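PDB 3KZW: cytosol aminopeptidase from Staphylococcus aureus subsp. aureus, which probably catalyses the metal-dependent release of N-terminal amino acids, leucine among them, from peptides. Local coordinates for residues 279-284 against 385-390; 407-412 against 478-483; 427-432 against 505-510. One frame throughout, in Å; residues are numbered along the deposited sequence.

Contact 1: 279-284 against 385-390; sequences ALVGKG and SVIMDF
Leu280 and Phe390 turn alike about their first torsions, each CG anti to its own carbonyl carbon (chi1 -58° and -56°), and this brings the end of the leucine to the rim of the ring. Leu280 CD2 lies in the ring plane at the edge, 3.9 Å from Phe390 CE1. The same methyl also rests on the base of the neighbouring side chain, 3.9 Å from Met388 CB; leucine and methionine run side by side, although the methionine then leads away to Ile508 and Trp511 of helix 505-512. Ala279, Val281, Ile387 and Asp389 occupy the other face. Here Val281 CG2 meets Ile387 CG2 at 4.0 Å, and Ala279 CB sits 3.9 Å from Ile387 CG1.

Between these two layers of side chains the strands run parallel, at 20° to each other, in the mixed sheet of the catalytic domain, which has helices packed on both faces. Five backbone bonds join them, from Ala279 N to Val386 O at one end to Lys283 N and Phe390 O, 3.2 Å apart, at the other. In the middle Val281 uses both its polar backbone atoms: its N-H goes to Met388 O at 2.7 Å and its O receives Phe390 N. Leu280 and Gly282 bond instead to strand 328-338, so that 278-285 is an interior strand.

The side chain of Asp389 meets Val281 through its CB; its carboxylate turns to strand 478-482, where His478 bonds one oxygen and His480 probably the other. Lys283, extended, carries NZ to Asp306 and to the carbonyl of Thr392.

Contact 2: 407-412 against 478-483; sequences AAFESN and HIHFDI
Phe409 lies alongside His480, both side chains pointing the same way from a hydrogen-bonded antiparallel pair. Its CB stands 3.9 Å from His480 O, the carbonyl that accepts the N-H of Phe409 itself. With CG beside the backbone N (chi1 -56°), the ring is laid back along its own strand toward Ala407, next to the imidazole, and CG comes within 4.1 Å of His480 CD2. CD1 is closest, 3.4 Å from His480 CD2; His480 O lies near the ring plane, at the edge. Farther out, CE1 still reaches His480 CD2 and ends 4.2 Å from Asp482 CB, which lies at the ring edge. The planes of Phe409 and His480 are 31° apart, an oblique meeting. The imidazole turns its ND1 to Asp389 of the adjoining strand, probably as a hydrogen bond.

Six backbone bonds tie the antiparallel strands in reciprocal pairs: Ala407 with Asp482, Phe409 with His480, and Ser411 with His478. Strand 478-482 thereby connects two parts of the catalytic domain's mixed sheet, since on its far side Ile479 and Phe481 bond to the parallel strand 386-391. Helix 461-470 packs against Phe409 and His480, while helix 414-426 lies against the face bearing Ala408, Glu410 and Ile479.

On that second face, Ala408 CB approaches Phe481 CE1 at 3.9 Å. Ile479 places CG2 over the rim of one face of the Phe481 ring and, across the strands, 3.5 Å from Phe409 O. At the Ser411-His478 end of the ladder, the side chain of Ser411 is about 3 Å from a bound sodium ion, probably the one held by Thr470 and Gly474.

Contact 3: 427-432 against 505-510; sequences VDEMVF and IPTIVQ
Glu429 OE1 is gripped twice by Thr507. The hydroxyl OG1 donates to the anti lone pair of OE1, the one directed away from OE2, at 2.6 Å; the backbone N of Thr507 reaches the same oxygen at 3.2 Å from the syn side, 32° out of the carboxylate plane. One residue can supply both donors because its OG1 is turned beside its own backbone N (chi1 -63°). The second oxygen, OE2, accepts the backbone N of Met504, just ahead of the helix, so both oxygens are bonded and the carboxylate's rotation is fixed.

Pro506 lies across the glutamate at about a right angle, its ring carbon CD 3.4 Å from Glu429 OE2. A buried carboxylate taking backbone N-H groups at a helix start would be expected to gain from the helix dipole, which probably favours the charged form. Beside this polar centre Val427 packs alongside: its CG2 lies 3.5 Å from the Thr507 hydroxyl oxygen OG1 and makes a loose apolar contact with Pro506 CB at 4.4 Å, while CG1 faces Gln510 CG at 4.5 Å.

The contact thus fastens the irregular segment leading into strand 431-433 to the first turns of helix 505-512. Helix 414-426 adjoins both sides, touching Val431 as well as Thr507 and Gln510. Other faces of helix 505-512 rest on helices 308-322 and 188-208, through Ile505, Ile508 and Val509 among others. At the opposite end of 427-432, Phe432 bonds to strand 406-411 and packs on Pro435 of the second subunit.

How the contacts relate
Contacts 1 and 2 are buried pairings within one mixed sheet, parallel in the first and antiparallel in the second; strands 386-391 and 478-482 are neighbours, so the two ladders adjoin. Asp389 facing two histidines and Phe390 packing on Phe481 carry one into the other. Contact 3 is only partly buried and joins a loop to a helix: instead of a backbone ladder, a single carboxylate does most of the bonding. It nevertheless meets both others. Ile508 of its helix packs on Phe390 and Met388 of contact 1, while Phe432 O accepts the N-H of Ala408 in contact 2, extending the sheet by one strand toward the second subunit.

Contact 1: 279-284 against 385-390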
loop_
_atom_site.group_PDB
_atom_site.type_symbol
_atom_site.label_atom_id
_atom_site.label_comp_id
_atom_site.label_asym_id
_atom_site.label_seq_id
_atom_site.Cartn_x
_atom_site.Cartn_y
_atom_site.Cartn_z
ATOM N N ALA A 279 17.036 37.021 -16.888
ATOM C CA ALA A 279 16.886 36.447 -15.553
ATOM C C ALA A 279 16.935 34.932 -15.600
ATOM O O ALA A 279 16.163 34.300 -16.317
ATOM C CB ALA A 279 15.596 36.915 -14.903
ATOM N N LEU A 280 17.860 34.360 -14.834
ATOM C CA LEU A 280 17.959 32.916 -14.683
ATOM C C LEU A 280 17.728 32.532 -13.225
ATOM O O LEU A 280 18.541 32.841 -12.352
ATOM C CB LEU A 280 19.314 32.404 -15.180
ATOM C CG LEU A 280 19.719 32.693 -16.631
ATOM C CD1 LEU A 280 21.142 32.218 -16.878
ATOM C CD2 LEU A 280 18.766 32.053 -17.637
ATOM N N VAL A 281 16.602 31.869 -12.972
ATOM C CA VAL A 281 16.189 31.500 -11.619
ATOM C C VAL A 281 16.414 30.008 -11.375
ATOM O O VAL A 281 16.058 29.176 -12.206
ATOM C CB VAL A 281 14.707 31.873 -11.368
ATOM C CG1 VAL A 281 14.286 31.525 -9.946
ATOM C CG2 VAL A 281 14.478 33.352 -11.641
ATOM N N GLY A 282 17.006 29.675 -10.232
ATOM C CA GLY A 282 17.320 28.285 -9.911
ATOM C C GLY A 282 16.807 27.824 -8.559
ATOM O O GLY A 282 16.929 28.537 -7.559
ATOM N N LYS A 283 16.227 26.627 -8.536
ATOM C CA LYS A 283 15.777 26.006 -7.297
ATOM C C LYS A 283 16.972 25.392 -6.570
ATOM O O LYS A 283 17.596 24.447 -7.065
ATOM C CB LYS A 283 14.719 24.942 -7.591
ATOM C CG LYS A 283 14.237 24.169 -6.373
ATOM C CD LYS A 283 13.442 22.942 -6.789
ATOM C CE LYS A 283 13.296 21.972 -5.632
ATOM N NZ LYS A 283 12.516 20.759 -5.995
ATOM N N GLY A 284 17.285 25.933 -5.397
ATOM C CA GLY A 284 18.443 25.493 -4.633
ATOM C C GLY A 284 18.113 24.776 -3.341
ATOM O O GLY A 284 18.676 25.096 -2.290
ATOM N N SER A 385 14.202 41.019 -19.722
ATOM C CA SER A 385 13.535 40.806 -21.004
ATOM C C SER A 385 12.846 39.447 -21.024
ATOM O O SER A 385 11.823 39.269 -21.691
ATOM C CB SER A 385 14.529 40.915 -22.162
ATOM O OG SER A 385 15.557 39.949 -22.047
ATOM N N VAL A 386 13.420 38.497 -20.286
ATOM C CA VAL A 386 12.875 37.144 -20.152
ATOM C C VAL A 386 13.312 36.526 -18.824
ATOM O O VAL A 386 14.409 36.798 -18.334
ATOM C CB VAL A 386 13.276 36.229 -21.353
ATOM C CG1 VAL A 386 14.782 35.951 -21.376
ATOM C CG2 VAL A 386 12.478 34.928 -21.350
ATOM N N ILE A 387 12.434 35.717 -18.238
ATOM C CA ILE A 387 12.755 34.961 -17.032
ATOM C C ILE A 387 12.760 33.473 -17.370
ATOM O O ILE A 387 11.803 32.955 -17.948
ATOM C CB ILE A 387 11.758 35.250 -15.874
ATOM C CG1 ILE A 387 11.792 36.734 -15.493
ATOM C CG2 ILE A 387 12.071 34.375 -14.654
ATOM C CD1 ILE A 387 10.685 37.165 -14.545
ATOM N N MET A 388 13.850 32.798 -17.024
ATOM C CA MET A 388 13.950 31.352 -17.188
ATOM C C MET A 388 14.284 30.708 -15.857
ATOM O O MET A 388 15.301 31.032 -15.241
ATOM C CB MET A 388 15.016 30.992 -18.221
ATOM C CG MET A 388 14.668 31.400 -19.633
ATOM S SD MET A 388 15.979 31.011 -20.799
ATOM C CE MET A 388 15.474 32.011 -22.194
ATOM N N ASP A 389 13.419 29.806 -15.405
ATOM C CA ASP A 389 13.676 29.082 -14.167
ATOM C C ASP A 389 13.991 27.609 -14.430
ATOM O O ASP A 389 13.458 27.007 -15.366
ATOM C CB ASP A 389 12.536 29.267 -13.155
ATOM C CG ASP A 389 11.306 28.437 -13.486
ATOM O OD1 ASP A 389 11.316 27.214 -13.214
ATOM O OD2 ASP A 389 10.321 29.008 -13.996
ATOM N N PHE A 390 14.869 27.050 -13.600
ATOM C CA PHE A 390 15.331 25.673 -13.742
ATOM C C PHE A 390 15.153 24.958 -12.413
ATOM O O PHE A 390 15.695 25.391 -11.391
ATOM C CB PHE A 390 16.802 25.639 -14.172
ATOM C CG PHE A 390 17.082 26.401 -15.438
ATOM C CD1 PHE A 390 17.319 27.776 -15.402
ATOM C CD2 PHE A 390 17.105 25.750 -16.667
ATOM C CE1 PHE A 390 17.569 28.490 -16.572
ATOM C CE2 PHE A 390 17.359 26.456 -17.843
ATOM C CZ PHE A 390 17.590 27.829 -17.794
#

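Contact 2: 407-412 against 478-483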
loop_
_atom_site.group_PDB
_atom_site.type_symbol
_atom_site.label_atom_id
_atom_site.label_comp_id
_atom_site.label_asym_id
_atom_site.label_seq_id
_atom_site.Cartn_x
_atom_site.Cartn_y
_atom_site.Cartn_z
ATOM N N ALA A 407 10.629 18.900 -19.302
ATOM C CA ALA A 407 9.349 19.544 -19.585
ATOM C C ALA A 407 9.505 21.055 -19.581
ATOM O O ALA A 407 10.004 21.629 -18.611
ATOM C CB ALA A 407 8.297 19.115 -18.575
ATOM N N ALA A 408 9.084 21.691 -20.671
ATOM C CA ALA A 408 9.159 23.143 -20.800
ATOM C C ALA A 408 7.767 23.770 -20.865
ATOM O O ALA A 408 6.868 23.246 -21.527
ATOM C CB ALA A 408 9.977 23.524 -22.017
ATOM N N PHE A 409 7.603 24.890 -20.164
ATOM C CA PHE A 409 6.338 25.618 -20.121
ATOM C C PHE A 409 6.579 27.083 -20.450
ATOM O O PHE A 409 7.497 27.699 -19.908
ATOM C CB PHE A 409 5.717 25.532 -18.728
ATOM C CG PHE A 409 5.492 24.131 -18.232
ATOM C CD1 PHE A 409 6.523 23.416 -17.623
ATOM C CD2 PHE A 409 4.238 23.541 -18.337
ATOM C CE1 PHE A 409 6.312 22.128 -17.150
ATOM C CE2 PHE A 409 4.015 22.258 -17.862
ATOM C CZ PHE A 409 5.054 21.546 -17.269
ATOM N N GLU A 410 5.757 27.644 -21.331
ATOM C CA GLU A 410 5.880 29.060 -21.665
ATOM C C GLU A 410 4.723 29.884 -21.116
ATOM O O GLU A 410 3.583 29.418 -21.034
ATOM C CB GLU A 410 6.062 29.287 -23.179
ATOM C CG GLU A 410 4.859 28.936 -24.063
ATOM C CD GLU A 410 3.826 30.056 -24.164
ATOM O OE1 GLU A 410 4.158 31.224 -23.850
ATOM O OE2 GLU A 410 2.676 29.767 -24.562
ATOM N N SER A 411 5.039 31.116 -20.747
ATOM C CA SER A 411 4.053 32.085 -20.313
ATOM C C SER A 411 4.478 33.435 -20.876
ATOM O O SER A 411 5.452 34.032 -20.406
ATOM C CB SER A 411 3.987 32.115 -18.788
ATOM O OG SER A 411 3.134 33.148 -18.335
ATOM N N ASN A 412 3.756 33.892 -21.900
ATOM C CA ASN A 412 4.079 35.127 -22.631
ATOM C C ASN A 412 5.437 35.080 -23.335
ATOM O O ASN A 412 6.065 36.120 -23.542
ATOM C CB ASN A 412 3.993 36.365 -21.721
ATOM C CG ASN A 412 2.627 36.534 -21.084
ATOM O OD1 ASN A 412 2.490 36.448 -19.864
ATOM N ND2 ASN A 412 1.610 36.772 -21.905
ATOM N N HIS A 478 8.179 34.379 -19.592
ATOM C CA HIS A 478 8.644 33.416 -18.601
ATOM C C HIS A 478 8.642 32.001 -19.177
ATOM O O HIS A 478 7.622 31.537 -19.697
ATOM C CB HIS A 478 7.741 33.475 -17.361
ATOM C CG HIS A 478 8.278 32.746 -16.165
ATOM N ND1 HIS A 478 7.953 33.105 -14.875
ATOM C CD2 HIS A 478 9.109 31.681 -16.058
ATOM C CE1 HIS A 478 8.558 32.293 -14.026
ATOM N NE2 HIS A 478 9.269 31.422 -14.719
ATOM N N ILE A 479 9.787 31.327 -19.093
ATOM C CA ILE A 479 9.860 29.905 -19.418
ATOM C C ILE A 479 10.266 29.089 -18.190
ATOM O O ILE A 479 11.273 29.375 -17.542
ATOM C CB ILE A 479 10.814 29.600 -20.595
ATOM C CG1 ILE A 479 10.441 30.426 -21.828
ATOM C CG2 ILE A 479 10.773 28.108 -20.929
ATOM C CD1 ILE A 479 11.473 30.389 -22.935
ATOM N N HIS A 480 9.463 28.076 -17.877
ATOM C CA HIS A 480 9.711 27.191 -16.746
ATOM C C HIS A 480 10.212 25.831 -17.234
ATOM O O HIS A 480 9.573 25.184 -18.070
ATOM C CB HIS A 480 8.435 27.047 -15.905
ATOM C CG HIS A 480 8.479 25.926 -14.915
ATOM N ND1 HIS A 480 9.366 25.899 -13.861
ATOM C CD2 HIS A 480 7.744 24.793 -14.818
ATOM C CE1 HIS A 480 9.182 24.793 -13.160
ATOM N NE2 HIS A 480 8.201 24.105 -13.719
ATOM N N PHE A 481 11.361 25.409 -16.713
ATOM C CA PHE A 481 11.961 24.130 -17.083
ATOM C C PHE A 481 11.914 23.125 -15.931
ATOM O O PHE A 481 12.641 23.266 -14.940
ATOM C CB PHE A 481 13.411 24.319 -17.535
ATOM C CG PHE A 481 13.561 25.088 -18.816
ATOM C CD1 PHE A 481 13.266 24.493 -20.039
ATOM C CD2 PHE A 481 14.022 26.398 -18.805
ATOM C CE1 PHE A 481 13.414 25.199 -21.230
ATOM C CE2 PHE A 481 14.182 27.108 -19.987
ATOM C CZ PHE A 481 13.877 26.506 -21.203
ATOM N N ASP A 482 11.056 22.116 -16.067
ATOM C CA ASP A 482 10.985 21.030 -15.092
ATOM C C ASP A 482 11.959 19.933 -15.505
ATOM O O ASP A 482 11.692 19.162 -16.430
ATOM C CB ASP A 482 9.557 20.486 -14.976
ATOM C CG ASP A 482 9.307 19.747 -13.660
ATOM O OD1 ASP A 482 10.273 19.271 -13.016
ATOM O OD2 ASP A 482 8.126 19.636 -13.264
ATOM N N ILE A 483 13.094 19.885 -14.815
ATOM C CA ILE A 483 14.168 18.948 -15.138
ATOM C C ILE A 483 14.305 17.849 -14.079
ATOM O O ILE A 483 15.397 17.337 -13.839
ATOM C CB ILE A 483 15.527 19.678 -15.361
ATOM C CG1 ILE A 483 15.921 20.511 -14.133
ATOM C CG2 ILE A 483 15.463 20.548 -16.609
ATOM C CD1 ILE A 483 17.391 20.902 -14.084
#

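Contact 3: 427-432 against 505-510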
loop_
_atom_site.group_PDB
_atom_site.type_symbol
_atom_site.label_atom_id
_atom_site.label_comp_id
_atom_site.label_asym_id
_atom_site.label_seq_id
_atom_site.Cartn_x
_atom_site.Cartn_y
_atom_site.Cartn_z
ATOM N N VAL A 427 21.511 20.039 -29.950
ATOM C CA VAL A 427 22.627 19.800 -29.028
ATOM C C VAL A 427 22.422 18.566 -28.141
ATOM O O VAL A 427 22.979 18.475 -27.043
ATOM C CB VAL A 427 22.969 21.053 -28.164
ATOM C CG1 VAL A 427 23.472 22.196 -29.042
ATOM C CG2 VAL A 427 21.776 21.492 -27.319
ATOM N N ASP A 428 21.631 17.619 -28.644
ATOM C CA ASP A 428 21.374 16.331 -27.983
ATOM C C ASP A 428 20.770 16.457 -26.576
ATOM O O ASP A 428 21.170 15.750 -25.647
ATOM C CB ASP A 428 22.640 15.455 -27.973
ATOM C CG ASP A 428 22.348 14.005 -27.620
ATOM O OD1 ASP A 428 21.396 13.431 -28.190
ATOM O OD2 ASP A 428 23.073 13.438 -26.771
ATOM N N GLU A 429 19.812 17.368 -26.424
ATOM C CA GLU A 429 19.076 17.518 -25.171
ATOM C C GLU A 429 17.572 17.524 -25.435
ATOM O O GLU A 429 17.042 18.440 -26.059
ATOM C CB GLU A 429 19.507 18.779 -24.411
ATOM C CG GLU A 429 20.900 18.679 -23.790
ATOM C CD GLU A 429 21.165 19.726 -22.713
ATOM O OE1 GLU A 429 20.965 20.937 -22.966
ATOM O OE2 GLU A 429 21.595 19.331 -21.610
ATOM N N MET A 430 16.893 16.484 -24.964
ATOM C CA MET A 430 15.462 16.337 -25.193
ATOM C C MET A 430 14.632 17.228 -24.270
ATOM O O MET A 430 14.575 17.017 -23.059
ATOM C CB MET A 430 15.044 14.871 -25.077
ATOM C CG MET A 430 15.506 14.022 -26.247
ATOM S SD MET A 430 14.859 12.347 -26.192
ATOM C CE MET A 430 15.869 11.607 -24.904
ATOM N N VAL A 431 14.007 18.241 -24.866
ATOM C CA VAL A 431 13.124 19.163 -24.154
ATOM C C VAL A 431 11.821 19.272 -24.940
ATOM O O VAL A 431 11.839 19.472 -26.153
ATOM C CB VAL A 431 13.757 20.573 -23.999
ATOM C CG1 VAL A 431 12.903 21.448 -23.095
ATOM C CG2 VAL A 431 15.178 20.485 -23.445
ATOM N N PHE A 432 10.693 19.124 -24.253
ATOM C CA PHE A 432 9.387 19.195 -24.909
ATOM C C PHE A 432 8.379 20.035 -24.130
ATOM O O PHE A 432 8.440 20.121 -22.902
ATOM C CB PHE A 432 8.844 17.792 -25.195
ATOM C CG PHE A 432 9.649 17.033 -26.208
ATOM C CD1 PHE A 432 9.433 17.219 -27.569
ATOM C CD2 PHE A 432 10.641 16.144 -25.805
ATOM C CE1 PHE A 432 10.184 16.529 -28.514
ATOM C CE2 PHE A 432 11.399 15.446 -26.743
ATOM C CZ PHE A 432 11.167 15.640 -28.100
ATOM N N ILE A 505 22.378 23.212 -19.582
ATOM C CA ILE A 505 23.557 24.076 -19.743
ATOM C C ILE A 505 23.992 24.208 -21.213
ATOM O O ILE A 505 24.162 25.330 -21.689
ATOM C CB ILE A 505 24.744 23.661 -18.824
ATOM C CG1 ILE A 505 24.331 23.739 -17.349
ATOM C CG2 ILE A 505 25.971 24.542 -19.085
ATOM C CD1 ILE A 505 25.318 23.105 -16.385
ATOM N N PRO A 506 24.148 23.076 -21.941
ATOM C CA PRO A 506 24.483 23.192 -23.367
ATOM C C PRO A 506 23.452 23.992 -24.172
ATOM O O PRO A 506 23.837 24.803 -25.016
ATOM C CB PRO A 506 24.506 21.736 -23.843
ATOM C CG PRO A 506 24.804 20.950 -22.629
ATOM C CD PRO A 506 24.112 21.665 -21.512
ATOM N N THR A 507 22.167 23.764 -23.902
ATOM C CA THR A 507 21.079 24.433 -24.614
ATOM C C THR A 507 21.059 25.946 -24.378
ATOM O O THR A 507 21.011 26.725 -25.331
ATOM C CB THR A 507 19.702 23.810 -24.260
ATOM O OG1 THR A 507 19.676 22.441 -24.681
ATOM C CG2 THR A 507 18.559 24.562 -24.942
ATOM N N ILE A 508 21.109 26.352 -23.111
ATOM C CA ILE A 508 21.016 27.768 -22.748
ATOM C C ILE A 508 22.247 28.557 -23.194
ATOM O O ILE A 508 22.118 29.678 -23.688
ATOM C CB ILE A 508 20.738 27.962 -21.227
ATOM C CG1 ILE A 508 19.464 27.216 -20.804
ATOM C CG2 ILE A 508 20.649 29.450 -20.859
ATOM C CD1 ILE A 508 18.180 27.645 -21.529
ATOM N N VAL A 509 23.428 27.964 -23.032
ATOM C CA VAL A 509 24.673 28.581 -23.492
ATOM C C VAL A 509 24.616 28.857 -24.998
ATOM O O VAL A 509 24.958 29.957 -25.451
ATOM C CB VAL A 509 25.920 27.724 -23.123
ATOM C CG1 VAL A 509 27.164 28.181 -23.888
ATOM C CG2 VAL A 509 26.174 27.782 -21.626
ATOM N N GLN A 510 24.165 27.863 -25.758
ATOM C CA GLN A 510 24.000 28.001 -27.200
ATOM C C GLN A 510 23.013 29.121 -27.548
ATOM O O GLN A 510 23.245 29.886 -28.485
ATOM C CB GLN A 510 23.558 26.668 -27.816
ATOM C CG GLN A 510 23.489 26.647 -29.342
ATOM C CD GLN A 510 24.808 27.002 -30.000
ATOM O OE1 GLN A 510 24.859 27.882 -30.862
ATOM N NE2 GLN A 510 25.884 26.325 -29.595
#